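Local coordinates for carbon monoxide dehydrogenase (Thermococcus sp. AM4, PDB 6T7J), which catalyses, when loaded with nickel, the reversible oxidation of carbon monoxide to carbon dioxide, probably passing electrons along its iron-sulfur clusters, at residues A250-V256 / G315-A319; I5-V9 / W36-E41. One frame throughout, in Å; residues are numbered along the deposited sequence.

Interaction 1: A250-V256 / G315-A319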
loop_
_atom_site.group_PDB
_atom_site.type_symbol
_atom_site.label_atom_id
_atom_site.label_comp_id
_atom_site.label_asym_id
_atom_site.label_seq_id
_atom_site.Cartn_x
_atom_site.Cartn_y
_atom_site.Cartn_z
ATOM N N ALA A 250 17.092 -30.709 16.640
ATOM C CA ALA A 250 16.269 -30.131 17.695
ATOM C C ALA A 250 14.923 -30.848 17.707
ATOM O O ALA A 250 14.714 -31.829 16.986
ATOM C CB ALA A 250 16.115 -28.619 17.504
ATOM N N GLU A 251 14.007 -30.354 18.535
ATOM C CA GLU A 251 12.708 -30.973 18.745
ATOM C C GLU A 251 11.598 -30.091 18.189
ATOM O O GLU A 251 11.744 -28.874 18.047
ATOM C CB GLU A 251 12.469 -31.243 20.233
ATOM C CG GLU A 251 13.561 -32.065 20.888
ATOM C CD GLU A 251 13.183 -33.527 21.024
ATOM O OE1 GLU A 251 12.723 -34.121 20.024
ATOM O OE2 GLU A 251 13.341 -34.081 22.134
ATOM N N ALA A 252 10.472 -30.732 17.884
ATOM C CA ALA A 252 9.343 -30.089 17.235
ATOM C C ALA A 252 8.047 -30.603 17.842
ATOM O O ALA A 252 8.001 -31.683 18.444
ATOM C CB ALA A 252 9.345 -30.333 15.718
ATOM N N ASN A 253 6.995 -29.798 17.647
ATOM C CA ASN A 253 5.632 -29.981 18.146
ATOM C C ASN A 253 5.513 -29.563 19.607
ATOM O O ASN A 253 6.519 -29.286 20.269
ATOM C CB ASN A 253 5.137 -31.417 17.960
ATOM C CG ASN A 253 3.634 -31.490 17.780
ATOM O OD1 ASN A 253 2.917 -30.540 18.095
ATOM N ND2 ASN A 253 3.148 -32.618 17.272
ATOM N N LEU A 254 4.280 -29.510 20.111
ATOM C CA LEU A 254 3.988 -28.912 21.408
ATOM C C LEU A 254 4.491 -29.735 22.586
ATOM O O LEU A 254 4.360 -29.279 23.728
ATOM C CB LEU A 254 2.482 -28.677 21.536
ATOM C CG LEU A 254 1.978 -27.478 20.732
ATOM C CD1 LEU A 254 0.465 -27.408 20.746
ATOM C CD2 LEU A 254 2.581 -26.187 21.266
ATOM N N GLY A 255 5.058 -30.918 22.352
ATOM C CA GLY A 255 5.667 -31.673 23.434
ATOM C C GLY A 255 6.936 -31.059 23.988
ATOM O O GLY A 255 7.473 -31.572 24.975
ATOM N N VAL A 256 7.424 -29.976 23.376
ATOM C CA VAL A 256 8.630 -29.307 23.857
ATOM C C VAL A 256 8.359 -28.376 25.025
ATOM O O VAL A 256 9.309 -27.877 25.640
ATOM C CB VAL A 256 9.297 -28.529 22.707
ATOM C CG1 VAL A 256 9.670 -29.478 21.585
ATOM C CG2 VAL A 256 8.371 -27.438 22.194
ATOM N N GLY A 315 19.208 -23.997 17.701
ATOM C CA GLY A 315 18.627 -25.265 18.091
ATOM C C GLY A 315 17.460 -25.142 19.039
ATOM O O GLY A 315 17.114 -26.119 19.710
ATOM N N VAL A 316 16.848 -23.965 19.123
ATOM C CA VAL A 316 15.687 -23.777 19.998
ATOM C C VAL A 316 14.546 -24.660 19.508
ATOM O O VAL A 316 14.242 -24.663 18.299
ATOM C CB VAL A 316 15.265 -22.296 20.023
ATOM C CG1 VAL A 316 14.003 -22.111 20.851
ATOM C CG2 VAL A 316 16.397 -21.427 20.555
ATOM N N PRO A 317 13.894 -25.432 20.378
ATOM C CA PRO A 317 12.777 -26.266 19.921
ATOM C C PRO A 317 11.625 -25.409 19.418
ATOM O O PRO A 317 11.315 -24.357 19.981
ATOM C CB PRO A 317 12.389 -27.058 21.176
ATOM C CG PRO A 317 12.879 -26.228 22.317
ATOM C CD PRO A 317 14.137 -25.571 21.825
ATOM N N ILE A 318 10.997 -25.861 18.338
ATOM C CA ILE A 318 9.870 -25.159 17.739
ATOM C C ILE A 318 8.587 -25.855 18.178
ATOM O O ILE A 318 8.470 -27.084 18.093
ATOM C CB ILE A 318 10.008 -25.084 16.204
ATOM C CG1 ILE A 318 9.070 -24.026 15.625
ATOM C CG2 ILE A 318 9.816 -26.443 15.531
ATOM C CD1 ILE A 318 9.730 -23.159 14.576
ATOM N N ALA A 319 7.639 -25.073 18.689
ATOM C CA ALA A 319 6.455 -25.635 19.328
ATOM C C ALA A 319 5.298 -25.860 18.363
ATOM O O ALA A 319 4.455 -26.728 18.617
ATOM C CB ALA A 319 5.996 -24.727 20.472
HETATM O O HOH W 1 15.395 -28.440 20.776
#

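Interaction 2: I5-V9 / W36-E41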
loop_
_atom_site.group_PDB
_atom_site.type_symbol
_atom_site.label_atom_id
_atom_site.label_comp_id
_atom_site.label_asym_id
_atom_site.label_seq_id
_atom_site.Cartn_x
_atom_site.Cartn_y
_atom_site.Cartn_z
ATOM N N ILE A 5 -19.738 -21.307 22.523
ATOM C CA ILE A 5 -19.283 -21.735 21.205
ATOM C C ILE A 5 -20.496 -22.152 20.383
ATOM O O ILE A 5 -21.210 -23.093 20.742
ATOM C CB ILE A 5 -18.265 -22.878 21.319
ATOM C CG1 ILE A 5 -16.976 -22.367 21.969
ATOM C CG2 ILE A 5 -17.991 -23.489 19.952
ATOM C CD1 ILE A 5 -15.786 -23.277 21.782
ATOM N N LYS A 6 -20.729 -21.452 19.270
ATOM C CA LYS A 6 -21.934 -21.693 18.485
ATOM C C LYS A 6 -21.822 -22.958 17.639
ATOM O O LYS A 6 -22.788 -23.721 17.534
ATOM C CB LYS A 6 -22.233 -20.477 17.605
ATOM C CG LYS A 6 -23.599 -20.500 16.933
ATOM C CD LYS A 6 -24.694 -21.011 17.848
ATOM C CE LYS A 6 -25.773 -21.734 17.056
ATOM N NZ LYS A 6 -26.492 -22.723 17.903
ATOM N N TYR A 7 -20.662 -23.201 17.030
ATOM C CA TYR A 7 -20.444 -24.390 16.214
ATOM C C TYR A 7 -19.168 -25.078 16.668
ATOM O O TYR A 7 -18.116 -24.439 16.772
ATOM C CB TYR A 7 -20.354 -24.048 14.719
ATOM C CG TYR A 7 -21.435 -23.113 14.231
ATOM C CD1 TYR A 7 -22.555 -23.596 13.567
ATOM C CD2 TYR A 7 -21.332 -21.744 14.427
ATOM C CE1 TYR A 7 -23.544 -22.739 13.121
ATOM C CE2 TYR A 7 -22.310 -20.883 13.980
ATOM C CZ TYR A 7 -23.416 -21.383 13.336
ATOM O OH TYR A 7 -24.390 -20.517 12.899
ATOM N N ARG A 8 -19.261 -26.376 16.930
ATOM C CA ARG A 8 -18.117 -27.155 17.372
ATOM C C ARG A 8 -17.340 -27.685 16.173
ATOM O O ARG A 8 -17.902 -27.949 15.108
ATOM C CB ARG A 8 -18.564 -28.308 18.270
ATOM C CG ARG A 8 -19.313 -27.836 19.504
ATOM C CD ARG A 8 -19.452 -28.928 20.552
ATOM N NE ARG A 8 -19.524 -28.364 21.897
ATOM C CZ ARG A 8 -19.216 -29.029 23.004
ATOM N NH1 ARG A 8 -19.307 -28.431 24.186
ATOM N NH2 ARG A 8 -18.819 -30.292 22.930
ATOM N N VAL A 9 -16.036 -27.831 16.361
ATOM C CA VAL A 9 -15.114 -28.207 15.293
ATOM C C VAL A 9 -14.893 -29.715 15.365
ATOM O O VAL A 9 -14.374 -30.202 16.380
ATOM C CB VAL A 9 -13.783 -27.452 15.413
ATOM C CG1 VAL A 9 -12.774 -27.979 14.404
ATOM C CG2 VAL A 9 -14.010 -25.960 15.230
ATOM N N TRP A 36 -10.567 -21.962 14.092
ATOM C CA TRP A 36 -11.514 -22.843 13.416
ATOM C C TRP A 36 -12.956 -22.483 13.763
ATOM O O TRP A 36 -13.821 -22.432 12.877
ATOM C CB TRP A 36 -11.216 -24.299 13.780
ATOM C CG TRP A 36 -9.919 -24.827 13.229
ATOM C CD1 TRP A 36 -9.706 -25.329 11.978
ATOM C CD2 TRP A 36 -8.663 -24.919 13.917
ATOM N NE1 TRP A 36 -8.397 -25.723 11.842
ATOM C CE2 TRP A 36 -7.735 -25.483 13.018
ATOM C CE3 TRP A 36 -8.233 -24.576 15.202
ATOM C CZ2 TRP A 36 -6.404 -25.712 13.363
ATOM C CZ3 TRP A 36 -6.911 -24.805 15.543
ATOM C CH2 TRP A 36 -6.013 -25.367 14.626
ATOM N N HIS A 37 -13.235 -22.228 15.046
ATOM C CA HIS A 37 -14.587 -21.852 15.452
ATOM C C HIS A 37 -15.027 -20.559 14.777
ATOM O O HIS A 37 -16.168 -20.444 14.314
ATOM C CB HIS A 37 -14.660 -21.708 16.973
ATOM C CG HIS A 37 -14.224 -22.930 17.720
ATOM N ND1 HIS A 37 -12.943 -23.091 18.202
ATOM C CD2 HIS A 37 -14.900 -24.050 18.069
ATOM C CE1 HIS A 37 -12.848 -24.259 18.813
ATOM N NE2 HIS A 37 -14.022 -24.861 18.745
ATOM N N ARG A 38 -14.131 -19.572 14.702
ATOM C CA ARG A 38 -14.498 -18.304 14.087
ATOM C C ARG A 38 -14.623 -18.431 12.573
ATOM O O ARG A 38 -15.473 -17.767 11.965
ATOM C CB ARG A 38 -13.483 -17.230 14.477
ATOM C CG ARG A 38 -13.466 -16.948 15.979
ATOM C CD ARG A 38 -12.580 -15.769 16.332
ATOM N NE ARG A 38 -11.180 -16.037 16.021
ATOM C CZ ARG A 38 -10.312 -16.571 16.875
ATOM N NH1 ARG A 38 -10.698 -16.894 18.101
ATOM N NH2 ARG A 38 -9.058 -16.783 16.499
ATOM N N LEU A 39 -13.806 -19.287 11.949
ATOM C CA LEU A 39 -14.022 -19.615 10.544
ATOM C C LEU A 39 -15.415 -20.190 10.326
ATOM O O LEU A 39 -16.110 -19.811 9.376
ATOM C CB LEU A 39 -12.962 -20.602 10.057
ATOM C CG LEU A 39 -13.247 -21.207 8.679
ATOM C CD1 LEU A 39 -13.150 -20.137 7.599
ATOM C CD2 LEU A 39 -12.306 -22.368 8.379
ATOM N N LEU A 40 -15.837 -21.111 11.199
ATOM C CA LEU A 40 -17.192 -21.648 11.108
ATOM C C LEU A 40 -18.232 -20.548 11.286
ATOM O O LEU A 40 -19.274 -20.551 10.620
ATOM C CB LEU A 40 -17.394 -22.749 12.151
ATOM C CG LEU A 40 -16.656 -24.068 11.910
ATOM C CD1 LEU A 40 -16.977 -25.071 13.010
ATOM C CD2 LEU A 40 -17.002 -24.631 10.543
ATOM N N GLU A 41 -17.966 -19.600 12.186
ATOM C CA GLU A 41 -18.892 -18.488 12.385
ATOM C C GLU A 41 -18.969 -17.586 11.158
ATOM O O GLU A 41 -19.987 -16.918 10.945
ATOM C CB GLU A 41 -18.483 -17.672 13.612
ATOM C CG GLU A 41 -18.679 -18.393 14.933
ATOM C CD GLU A 41 -18.829 -17.437 16.098
ATOM O OE1 GLU A 41 -19.146 -16.253 15.860
ATOM O OE2 GLU A 41 -18.630 -17.868 17.253
HETATM O O HOH W 2 -17.862 -21.432 16.194
#

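Interaction 1: A250-V256 / G315-A319
Branched V256 fills the apolar centre, its CG1 lying 3.7 Å from CB of P317 and its CG2 4.0 Å from CB of A319. Small A319 leaves room for L254, with L254 CD2 3.8 Å from A319 CB, and V301 of strand 297-303 packs against V256, P317 and A319. A second apolar touch joins A252 CB to I318 CG2 at 3.9 Å, next to helix 480-489; the I318 side chain is about 9 Å from the broken cluster. Further out, I318 N donates to E251 O at 3.1 Å, and P317 CA adds a CA-H...O contact, 3.4 Å from the same E251 O. At the polar edge one water accepts from E251 N (3.3 Å) and donates to G315 O (3.1 Å). At G315, just past helix 304-314, a CB would jam against the preceding carbonyl O, so glycine fits. Apolar burial, with a backbone bond and a water, thus joins strand 248-252, paired antiparallel with 411-415, to 318-320, an edge of the parallel alpha/beta sheet.

Interaction 2: I5-V9 / W36-E41
The imidazole of H37 is sandwiched between two aliphatic side chains: V9 CG2 lies 3.8 Å from the ring centroid over one face, and I5 CD1 4.0 Å from it over the opposite face, both as CH-pi contacts. A flat ring suits this slot because its faces accept methyl groups while its rim nitrogens still bond: NE2 with E28 and ND1 with the backbone of T34. V9 CG2 also reaches W36 CB (3.6 Å) and L40 CD1 (3.8 Å), so this beta-branched residue packs against three helix residues. Y7 adds its CB, 3.9 Å from L40 CD1, and turns its ring edge to E41 CG, while the carboxylate of E41 forms a salt bridge with K33. A water donates to both Y7 O (3.1 Å) and H37 O (2.7 Å), linking loop and helix backbones. The N-terminal arm is therefore held over helix 35-42, whose R38 bonds V76 O of the second subunit, by methyl, ring and water contacts, with E28 of helix 20-30 bonding both V9 N and H37.

How the interactions relate
Interaction 2 comes first along the chain, and both its segments precede the first of interaction 1. Their centres are 28 Å apart and their nearest atoms about 9 Å, so they do not touch. They share no helix or strand: 5-9 and 36-41 join the N-terminal loop to helix 35-42, shortly before the cysteines C46 and C54 of the Fe2S2 site, whereas 250-256 lies on an antiparallel pair and 315-319 on the edge of a parallel sheet. The side chain of I318 is about 9 Å from a broken, nickel-free cluster and that of W36 about 12 Å. The contrast lies at the dimer interface: R38 and L39 meet the second subunit, while no other chain touches interaction 1.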